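Local coordinates for protein endo-beta-1,4-glucanase (cellulase B) (Bacillus halodurans, PDB 4V2X) that cleaves beta-1,4-linked glucans with a family 5 glycosidase module, followed by Ig-like and family 46 carbohydrate-binding modules, at residues A[214-219]-A[256-261]; A[221-226]-A[262-267]; A[160-165]-A[208-213]. One frame throughout, in Å; residues are numbered along the deposited sequence.

Contact 1 of 3, residues A[214-219]-A[256-261]; sequences LLDDLN and YQTIDK. With CA (calcium ion), chain B.
With CG anti to the backbone N (chi1 169°), the carboxylate of Asp216 swings from helix 209-227 toward helix 249-262, and Lys261 of that helix reaches back to it by bending at chi3 (75°). Lys261 NZ stands 3.0 Å from Asp216 OD2, a salt bridge on the syn lone pair; its bond to OD1 is weak. Thr258 OG1 donates to the anti lone pair of the same OD2 at 2.8 Å, so this oxygen is gripped from two sides and the rotation of the carboxylate is fixed. Asp216 OD1, besides taking that weak bond, binds the calcium ion at 2.3 Å. Asp217 OD1, two waters, and Asp216 and Asp217 of the second subunit complete the shell, an example of a metal shared across a dimer interface. The ammonium of Lys261 also pairs with Asp217 of that subunit and hydrogen-bonds Thr220, and so is likely to offset some of the gathered negative charge. Water 1 donates to Thr258 OG1 and accepts from Asn219 ND2 at 3.1 Å, bridging the two helices, while Asn219 OD1 bonds Ser194. The segment axes pass 10.2 Å apart at -35°, a separation bridged by side chains. Asn219 and Ile259 pack on strand 238-241 of the barrel, while Leu218 meets helix 165-183 and Ile259 also touches helix 291-309.

Contact 2 of 3, residues A[221-226]-A[262-267]; sequences VFFEIV and LDDPNL
Phe223 of helix 209-227 sets its ring against Leu262, Asp264 and Leu267, in the turn by which the (beta/alpha)8 barrel passes from helix 249-262 to its next strand, 267-273. It is a clear case of one aromatic side chain tying a helix to the loop beside it. With chi1 at 173° the ring points out from the helix toward the turn. Leu262 lies over one face: its CB sits 4.1 Å from the centroid of the Phe223 ring and only 8° off the normal, a CH-pi contact, while Leu262 CD2 comes to 3.7 Å from Phe223 CD2. The rim is met by two other residues. Asp264 CB touches Phe223 CE1 at 3.5 Å, with the carboxylate turned nearly perpendicular to the ring, and Leu267 CD2 approaches Phe223 CD1 at 4.1 Å. An alanine in place of Phe223 would keep only the CB and is likely to leave a gap between helix and turn, with Leu262 CB and Asp264 CB deprived of the ring they pack on.

Farther out, Asn166 of the second subunit also packs on Phe223, and Leu267 rests on Leu238 of strand 238-241. The turn itself is shaped by Asp263, whose positive phi ends the helical course, and by Asp264, whose OD1 forms a salt bridge with Arg227. Its other oxygen closes an Asx turn: Asn266 N donates to Asp264 OD2 at 2.9 Å, with an N-H...O angle of 154°.

Contact 3 of 3, residues A[160-165]-A[208-213]; sequences EMEHNY and RENHHA
The loop between helices 153-158 and 165-183 is fastened to the start of helix 209-227 and the residue just before it by Glu162, whose carboxylate gathers Arg208, Asn210 and His211. A trans chi1 (179°) and an extended chain carry the carboxylate to the helix start. Each oxygen is used differently. Arg208 NH2 forms a salt bridge with the syn lone pair of Glu162 OE1 at 3.1 Å, guanidinium and carboxylate being nearly coplanar. The same OE1 receives His211 NE2 at 3.0 Å from about 45° above the carboxylate plane, while that oxygen lies close to the plane of the imidazole. Asn210 ND2 donates to Glu162 OE2 on its anti side at 2.9 Å along an almost straight line (177°), amide and carboxylate again nearly coplanar. Water 5 joins Glu162 OE2 to Arg208 NE, at 2.7 Å from each, and water 4 links Glu162 O to Asn210 ND2. His211 is further placed by Arg208: His211 CE1 lies 3.5 Å above the guanidinium plane, and Arg208 CB covers one face of the imidazole. Met161 and Glu162 also pack on Leu214, farther along the helix. With three side-chain donors and a water directed at its two oxygens, Glu162 is probably held as the carboxylate anion, and a buried histidine that donates from NE2 to it is likely to keep a fixed ring orientation.

All three contacts draw on helix 209-227, spaced along its length: contact 3 at its beginning, contact 1 in the middle and contact 2 nearer its end. The centres of contacts 1 and 2 are about 10 Å apart, those of 1 and 3 about 13 Å, and those of 2 and 3 about 21 Å. Contacts 2 and 3 do not touch; contact 1 touches both, through Ile259 O and Leu267 CD1 (3.9 Å) and through a probable hydrogen bond of Asp217 OD2 with Tyr165 OH (2.6 Å). The calcium ion belongs to contact 1; the side chains of Leu262 and Asn210 lie about 9 and 10 Å from it. Every contact also borders the second subunit.

Contact 1 of 3, residues A[214-219]-A[256-261]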
loop_
_atom_site.group_PDB
_atom_site.type_symbol
_atom_site.label_atom_id
_atom_site.label_comp_id
_atom_site.label_asym_id
_atom_site.label_seq_id
_atom_site.Cartn_x
_atom_site.Cartn_y
_atom_site.Cartn_z
ATOM N N LEU A 214 3.091 -1.776 -7.423
ATOM C CA LEU A 214 4.130 -2.278 -8.316
ATOM C C LEU A 214 5.483 -1.643 -7.995
ATOM O O LEU A 214 6.499 -2.326 -7.940
ATOM C CB LEU A 214 3.758 -2.019 -9.778
ATOM C CG LEU A 214 2.445 -2.644 -10.268
ATOM C CD1 LEU A 214 2.112 -2.154 -11.666
ATOM C CD2 LEU A 214 2.510 -4.161 -10.247
ATOM N N LEU A 215 5.503 -0.330 -7.785
ATOM C CA LEU A 215 6.763 0.351 -7.471
ATOM C C LEU A 215 7.324 -0.111 -6.121
ATOM O O LEU A 215 8.531 -0.334 -5.981
ATOM C CB LEU A 215 6.604 1.875 -7.503
ATOM C CG LEU A 215 7.862 2.673 -7.134
ATOM C CD1 LEU A 215 9.078 2.291 -7.966
ATOM C CD2 LEU A 215 7.579 4.155 -7.262
ATOM N N ASP A 216 6.454 -0.302 -5.137
ATOM C CA ASP A 216 6.922 -0.848 -3.865
ATOM C C ASP A 216 7.622 -2.192 -4.086
ATOM O O ASP A 216 8.673 -2.447 -3.517
ATOM C CB ASP A 216 5.788 -1.024 -2.863
ATOM C CG ASP A 216 6.217 -1.826 -1.649
ATOM O OD1 ASP A 216 6.134 -3.081 -1.709
ATOM O OD2 ASP A 216 6.677 -1.218 -0.651
ATOM N N ASP A 217 7.025 -3.050 -4.908
ATOM C CA ASP A 217 7.616 -4.358 -5.196
ATOM C C ASP A 217 8.982 -4.251 -5.884
ATOM O O ASP A 217 9.903 -4.987 -5.542
ATOM C CB ASP A 217 6.668 -5.206 -6.040
ATOM C CG ASP A 217 5.447 -5.673 -5.268
ATOM O OD1 ASP A 217 5.364 -5.452 -4.036
ATOM O OD2 ASP A 217 4.564 -6.286 -5.894
ATOM N N LEU A 218 9.119 -3.345 -6.850
ATOM C CA LEU A 218 10.402 -3.162 -7.536
ATOM C C LEU A 218 11.470 -2.670 -6.574
ATOM O O LEU A 218 12.591 -3.158 -6.578
ATOM C CB LEU A 218 10.282 -2.163 -8.689
ATOM C CG LEU A 218 9.496 -2.594 -9.917
ATOM C CD1 LEU A 218 9.369 -1.405 -10.851
ATOM C CD2 LEU A 218 10.159 -3.760 -10.636
ATOM N N ASN A 219 11.119 -1.689 -5.759
ATOM C CA ASN A 219 12.050 -1.171 -4.770
ATOM C C ASN A 219 12.453 -2.240 -3.757
ATOM O O ASN A 219 13.595 -2.290 -3.309
ATOM C CB ASN A 219 11.458 0.047 -4.053
ATOM C CG ASN A 219 11.541 1.321 -4.887
ATOM O OD1 ASN A 219 12.413 1.458 -5.741
ATOM N ND2 ASN A 219 10.645 2.268 -4.621
ATOM N N TYR A 256 7.948 6.742 1.568
ATOM C CA TYR A 256 8.240 6.652 2.995
ATOM C C TYR A 256 7.802 5.298 3.549
ATOM O O TYR A 256 8.555 4.648 4.276
ATOM C CB TYR A 256 7.554 7.771 3.775
ATOM C CG TYR A 256 7.869 7.684 5.244
ATOM C CD1 TYR A 256 9.010 8.285 5.762
ATOM C CD2 TYR A 256 7.059 6.947 6.106
ATOM C CE1 TYR A 256 9.318 8.187 7.106
ATOM C CE2 TYR A 256 7.366 6.840 7.452
ATOM C CZ TYR A 256 8.495 7.466 7.943
ATOM O OH TYR A 256 8.807 7.371 9.285
ATOM N N GLN A 257 6.590 4.881 3.193
ATOM C CA GLN A 257 6.075 3.576 3.613
ATOM C C GLN A 257 7.025 2.450 3.227
ATOM O O GLN A 257 7.304 1.554 4.029
ATOM C CB GLN A 257 4.704 3.313 2.998
ATOM C CG GLN A 257 3.575 4.148 3.582
ATOM C CD GLN A 257 2.299 4.026 2.768
ATOM O OE1 GLN A 257 2.060 3.003 2.118
ATOM N NE2 GLN A 257 1.470 5.069 2.798
ATOM N N THR A 258 7.532 2.492 1.999
ATOM C CA THR A 258 8.449 1.460 1.525
ATOM C C THR A 258 9.775 1.488 2.294
ATOM O O THR A 258 10.291 0.444 2.714
ATOM C CB THR A 258 8.703 1.612 0.012
ATOM O OG1 THR A 258 7.466 1.438 -0.694
ATOM C CG2 THR A 258 9.726 0.606 -0.489
ATOM N N ILE A 259 10.332 2.681 2.475
ATOM C CA ILE A 259 11.590 2.831 3.193
ATOM C C ILE A 259 11.429 2.388 4.650
ATOM O O ILE A 259 12.291 1.695 5.179
ATOM C CB ILE A 259 12.125 4.281 3.107
ATOM C CG1 ILE A 259 12.623 4.561 1.689
ATOM C CG2 ILE A 259 13.255 4.513 4.106
ATOM C CD1 ILE A 259 12.969 6.012 1.417
ATOM N N ASP A 260 10.324 2.784 5.276
ATOM C CA ASP A 260 10.044 2.434 6.678
ATOM C C ASP A 260 9.979 0.912 6.854
ATOM O O ASP A 260 10.555 0.350 7.791
ATOM C CB ASP A 260 8.723 3.082 7.114
ATOM C CG ASP A 260 8.462 2.965 8.610
ATOM O OD1 ASP A 260 9.419 3.029 9.394
ATOM O OD2 ASP A 260 7.284 2.837 8.994
ATOM N N LYS A 261 9.283 0.262 5.927
ATOM C CA LYS A 261 9.115 -1.188 5.910
ATOM C C LYS A 261 10.437 -1.950 5.865
ATOM O O LYS A 261 10.604 -2.975 6.537
ATOM C CB LYS A 261 8.278 -1.565 4.682
ATOM C CG LYS A 261 8.055 -3.049 4.488
ATOM C CD LYS A 261 7.432 -3.333 3.131
ATOM C CE LYS A 261 8.436 -3.208 1.997
ATOM N NZ LYS A 261 7.833 -3.652 0.712
HETATM CA CA CA B . 4.811 -5.012 -1.789
HETATM O O HOH W 1 7.836 2.441 -3.294
HETATM O O HOH W 2 3.264 -3.615 -2.998
HETATM O O HOH W 3 4.063 -4.016 0.274
#

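Contact 2 of 3, residues A[221-226]-A[262-267]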
loop_
_atom_site.group_PDB
_atom_site.type_symbol
_atom_site.label_atom_id
_atom_site.label_comp_id
_atom_site.label_asym_id
_atom_site.label_seq_id
_atom_site.Cartn_x
_atom_site.Cartn_y
_atom_site.Cartn_z
ATOM N N VAL A 221 12.261 -5.753 -4.037
ATOM C CA VAL A 221 13.053 -6.841 -4.590
ATOM C C VAL A 221 14.499 -6.396 -4.857
ATOM O O VAL A 221 15.438 -7.159 -4.678
ATOM C CB VAL A 221 12.400 -7.459 -5.846
ATOM C CG1 VAL A 221 12.343 -6.471 -7.000
ATOM C CG2 VAL A 221 13.135 -8.738 -6.238
ATOM N N PHE A 222 14.664 -5.149 -5.285
ATOM C CA PHE A 222 15.985 -4.557 -5.469
ATOM C C PHE A 222 16.749 -4.572 -4.145
ATOM O O PHE A 222 17.887 -5.037 -4.079
ATOM C CB PHE A 222 15.797 -3.144 -6.049
ATOM C CG PHE A 222 16.949 -2.207 -5.846
ATOM C CD1 PHE A 222 18.059 -2.258 -6.669
ATOM C CD2 PHE A 222 16.882 -1.215 -4.878
ATOM C CE1 PHE A 222 19.104 -1.361 -6.508
ATOM C CE2 PHE A 222 17.921 -0.320 -4.708
ATOM C CZ PHE A 222 19.035 -0.392 -5.530
ATOM N N PHE A 223 16.095 -4.109 -3.087
ATOM C CA PHE A 223 16.679 -4.124 -1.746
ATOM C C PHE A 223 17.109 -5.540 -1.347
ATOM O O PHE A 223 18.257 -5.756 -0.939
ATOM C CB PHE A 223 15.677 -3.552 -0.745
ATOM C CG PHE A 223 16.101 -3.672 0.689
ATOM C CD1 PHE A 223 16.835 -2.663 1.294
ATOM C CD2 PHE A 223 15.734 -4.784 1.442
ATOM C CE1 PHE A 223 17.212 -2.765 2.618
ATOM C CE2 PHE A 223 16.111 -4.888 2.771
ATOM C CZ PHE A 223 16.849 -3.882 3.357
ATOM N N GLU A 224 16.188 -6.490 -1.486
ATOM C CA GLU A 224 16.441 -7.889 -1.099
ATOM C C GLU A 224 17.640 -8.479 -1.844
ATOM O O GLU A 224 18.514 -9.101 -1.239
ATOM C CB GLU A 224 15.203 -8.749 -1.358
ATOM C CG GLU A 224 14.093 -8.582 -0.334
ATOM C CD GLU A 224 12.869 -9.421 -0.663
ATOM O OE1 GLU A 224 12.169 -9.107 -1.653
ATOM O OE2 GLU A 224 12.611 -10.406 0.057
ATOM N N ILE A 225 17.670 -8.278 -3.157
ATOM C CA ILE A 225 18.753 -8.767 -4.000
ATOM C C ILE A 225 20.087 -8.172 -3.585
ATOM O O ILE A 225 21.039 -8.899 -3.319
ATOM C CB ILE A 225 18.501 -8.455 -5.492
ATOM C CG1 ILE A 225 17.366 -9.332 -6.023
ATOM C CG2 ILE A 225 19.758 -8.689 -6.319
ATOM C CD1 ILE A 225 16.782 -8.864 -7.333
ATOM N N VAL A 226 20.166 -6.846 -3.531
ATOM C CA VAL A 226 21.435 -6.207 -3.217
ATOM C C VAL A 226 21.901 -6.634 -1.823
ATOM O O VAL A 226 23.042 -7.056 -1.655
ATOM C CB VAL A 226 21.367 -4.665 -3.325
ATOM C CG1 VAL A 226 22.682 -4.027 -2.886
ATOM C CG2 VAL A 226 21.057 -4.249 -4.759
ATOM N N LEU A 262 11.371 -1.459 5.064
ATOM C CA LEU A 262 12.608 -2.184 4.802
ATOM C C LEU A 262 13.548 -2.193 6.001
ATOM O O LEU A 262 14.460 -3.015 6.048
ATOM C CB LEU A 262 13.308 -1.623 3.561
ATOM C CG LEU A 262 12.498 -1.849 2.274
ATOM C CD1 LEU A 262 13.104 -1.092 1.114
ATOM C CD2 LEU A 262 12.369 -3.328 1.935
ATOM N N ASP A 263 13.330 -1.283 6.952
ATOM C CA ASP A 263 13.969 -1.356 8.269
ATOM C C ASP A 263 15.489 -1.425 8.132
ATOM O O ASP A 263 16.142 -2.298 8.698
ATOM C CB ASP A 263 13.413 -2.568 9.025
ATOM C CG ASP A 263 13.754 -2.560 10.505
ATOM O OD1 ASP A 263 13.895 -1.478 11.102
ATOM O OD2 ASP A 263 13.874 -3.654 11.070
ATOM N N ASP A 264 16.032 -0.488 7.363
ATOM C CA ASP A 264 17.445 -0.458 7.001
ATOM C C ASP A 264 17.953 0.963 7.182
ATOM O O ASP A 264 17.261 1.907 6.813
ATOM C CB ASP A 264 17.613 -0.873 5.539
ATOM C CG ASP A 264 19.063 -0.947 5.110
ATOM O OD1 ASP A 264 19.670 -2.032 5.257
ATOM O OD2 ASP A 264 19.595 0.064 4.596
ATOM N N PRO A 265 19.165 1.123 7.742
ATOM C CA PRO A 265 19.677 2.461 8.049
ATOM C C PRO A 265 20.357 3.204 6.887
ATOM O O PRO A 265 20.727 4.370 7.051
ATOM C CB PRO A 265 20.705 2.174 9.154
ATOM C CG PRO A 265 21.233 0.821 8.814
ATOM C CD PRO A 265 20.079 0.062 8.219
ATOM N N ASN A 266 20.528 2.548 5.739
ATOM C CA ASN A 266 21.330 3.095 4.645
ATOM C C ASN A 266 20.507 3.265 3.372
ATOM O O ASN A 266 20.915 2.842 2.290
ATOM C CB ASN A 266 22.550 2.204 4.407
ATOM C CG ASN A 266 23.499 2.192 5.599
ATOM O OD1 ASN A 266 23.387 3.021 6.501
ATOM N ND2 ASN A 266 24.426 1.251 5.612
ATOM N N LEU A 267 19.340 3.885 3.524
ATOM C CA LEU A 267 18.446 4.146 2.394
ATOM C C LEU A 267 18.343 5.653 2.135
ATOM O O LEU A 267 18.322 6.471 3.066
ATOM C CB LEU A 267 17.067 3.535 2.644
ATOM C CG LEU A 267 17.031 2.006 2.794
ATOM C CD1 LEU A 267 15.614 1.515 3.075
ATOM C CD2 LEU A 267 17.612 1.321 1.567
#

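Contact 3 of 3, residues A[160-165]-A[208-213]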
loop_
_atom_site.group_PDB
_atom_site.type_symbol
_atom_site.label_atom_id
_atom_site.label_comp_id
_atom_site.label_asym_id
_atom_site.label_seq_id
_atom_site.Cartn_x
_atom_site.Cartn_y
_atom_site.Cartn_z
ATOM N N GLU A 160 5.772 -2.158 -18.252
ATOM C CA GLU A 160 4.891 -3.263 -18.645
ATOM C C GLU A 160 4.400 -4.072 -17.462
ATOM O O GLU A 160 3.491 -4.883 -17.620
ATOM C CB GLU A 160 5.620 -4.248 -19.576
ATOM C CG GLU A 160 6.006 -3.722 -20.949
ATOM C CD GLU A 160 6.791 -4.751 -21.754
ATOM O OE1 GLU A 160 6.609 -5.972 -21.545
ATOM O OE2 GLU A 160 7.600 -4.343 -22.599
ATOM N N MET A 161 5.011 -3.873 -16.296
ATOM C CA MET A 161 4.793 -4.736 -15.133
ATOM C C MET A 161 3.326 -4.931 -14.762
ATOM O O MET A 161 2.953 -5.995 -14.252
ATOM C CB MET A 161 5.561 -4.176 -13.932
ATOM C CG MET A 161 5.677 -5.126 -12.757
ATOM S SD MET A 161 6.593 -4.288 -11.455
ATOM C CE MET A 161 6.402 -5.435 -10.099
ATOM N N GLU A 162 2.494 -3.920 -14.996
ATOM C CA GLU A 162 1.089 -4.013 -14.609
ATOM C C GLU A 162 0.366 -5.180 -15.272
ATOM O O GLU A 162 -0.471 -5.817 -14.640
ATOM C CB GLU A 162 0.349 -2.711 -14.895
ATOM C CG GLU A 162 -1.120 -2.769 -14.540
ATOM C CD GLU A 162 -1.721 -1.404 -14.352
ATOM O OE1 GLU A 162 -1.605 -0.573 -15.282
ATOM O OE2 GLU A 162 -2.301 -1.173 -13.271
ATOM N N HIS A 163 0.681 -5.454 -16.536
ATOM C CA HIS A 163 0.061 -6.576 -17.258
ATOM C C HIS A 163 1.053 -7.694 -17.584
ATOM O O HIS A 163 0.746 -8.608 -18.349
ATOM C CB HIS A 163 -0.612 -6.058 -18.524
ATOM C CG HIS A 163 -1.703 -5.072 -18.251
ATOM N ND1 HIS A 163 -2.930 -5.446 -17.754
ATOM C CD2 HIS A 163 -1.748 -3.727 -18.396
ATOM C CE1 HIS A 163 -3.687 -4.374 -17.602
ATOM N NE2 HIS A 163 -2.993 -3.319 -17.985
ATOM N N ASN A 164 2.230 -7.631 -16.971
ATOM C CA ASN A 164 3.267 -8.635 -17.159
ATOM C C ASN A 164 4.145 -8.686 -15.911
ATOM O O ASN A 164 5.330 -8.376 -15.965
ATOM C CB ASN A 164 4.100 -8.310 -18.397
ATOM C CG ASN A 164 5.059 -9.433 -18.772
ATOM O OD1 ASN A 164 4.996 -10.532 -18.222
ATOM N ND2 ASN A 164 5.966 -9.145 -19.697
ATOM N N TYR A 165 3.544 -9.092 -14.800
ATOM C CA TYR A 165 4.183 -9.000 -13.489
ATOM C C TYR A 165 5.456 -9.837 -13.432
ATOM O O TYR A 165 6.543 -9.309 -13.176
ATOM C CB TYR A 165 3.212 -9.418 -12.368
ATOM C CG TYR A 165 3.764 -9.113 -11.000
ATOM C CD1 TYR A 165 4.666 -9.977 -10.390
ATOM C CD2 TYR A 165 3.417 -7.942 -10.333
ATOM C CE1 TYR A 165 5.204 -9.691 -9.155
ATOM C CE2 TYR A 165 3.941 -7.653 -9.088
ATOM C CZ TYR A 165 4.834 -8.538 -8.508
ATOM O OH TYR A 165 5.381 -8.261 -7.290
ATOM N N ARG A 208 -2.103 5.307 -11.453
ATOM C CA ARG A 208 -3.312 4.684 -10.935
ATOM C C ARG A 208 -2.996 3.999 -9.610
ATOM O O ARG A 208 -1.829 3.817 -9.259
ATOM C CB ARG A 208 -3.864 3.696 -11.966
ATOM C CG ARG A 208 -4.240 4.374 -13.279
ATOM C CD ARG A 208 -4.968 3.454 -14.244
ATOM N NE ARG A 208 -4.055 2.581 -14.985
ATOM C CZ ARG A 208 -3.330 2.943 -16.045
ATOM N NH1 ARG A 208 -3.372 4.187 -16.519
ATOM N NH2 ARG A 208 -2.537 2.051 -16.634
ATOM N N GLU A 209 -4.034 3.625 -8.866
ATOM C CA GLU A 209 -3.842 3.089 -7.519
ATOM C C GLU A 209 -2.945 1.856 -7.495
ATOM O O GLU A 209 -2.086 1.721 -6.621
ATOM C CB GLU A 209 -5.195 2.767 -6.864
ATOM C CG GLU A 209 -5.103 2.372 -5.394
ATOM C CD GLU A 209 -4.339 3.378 -4.550
ATOM O OE1 GLU A 209 -4.443 4.595 -4.821
ATOM O OE2 GLU A 209 -3.629 2.954 -3.611
ATOM N N ASN A 210 -3.133 0.968 -8.466
ATOM C CA ASN A 210 -2.357 -0.270 -8.533
ATOM C C ASN A 210 -0.872 -0.039 -8.806
ATOM O O ASN A 210 -0.025 -0.863 -8.453
ATOM C CB ASN A 210 -2.946 -1.194 -9.601
ATOM C CG ASN A 210 -2.196 -2.513 -9.715
ATOM O OD1 ASN A 210 -1.993 -3.220 -8.722
ATOM N ND2 ASN A 210 -1.769 -2.848 -10.927
ATOM N N HIS A 211 -0.545 1.092 -9.422
ATOM C CA HIS A 211 0.841 1.379 -9.761
ATOM C C HIS A 211 1.744 1.519 -8.550
ATOM O O HIS A 211 2.900 1.101 -8.587
ATOM C CB HIS A 211 0.925 2.633 -10.617
ATOM C CG HIS A 211 0.263 2.480 -11.943
ATOM N ND1 HIS A 211 0.126 3.525 -12.828
ATOM C CD2 HIS A 211 -0.316 1.406 -12.532
ATOM C CE1 HIS A 211 -0.490 3.095 -13.915
ATOM N NE2 HIS A 211 -0.768 1.814 -13.761
ATOM N N HIS A 212 1.213 2.079 -7.469
ATOM C CA HIS A 212 2.007 2.277 -6.246
ATOM C C HIS A 212 2.512 0.947 -5.723
ATOM O O HIS A 212 3.663 0.830 -5.304
ATOM C CB HIS A 212 1.187 2.981 -5.169
ATOM C CG HIS A 212 0.591 4.269 -5.629
ATOM N ND1 HIS A 212 1.358 5.341 -6.027
ATOM C CD2 HIS A 212 -0.699 4.646 -5.788
ATOM C CE1 HIS A 212 0.564 6.332 -6.394
ATOM N NE2 HIS A 212 -0.688 5.933 -6.265
ATOM N N ALA A 213 1.645 -0.062 -5.758
ATOM C CA ALA A 213 2.017 -1.389 -5.283
ATOM C C ALA A 213 3.130 -2.011 -6.111
ATOM O O ALA A 213 4.008 -2.692 -5.573
ATOM C CB ALA A 213 0.803 -2.299 -5.263
HETATM O O HOH W 4 -0.943 -5.458 -12.015
HETATM O O HOH W 5 -4.396 0.533 -13.294
#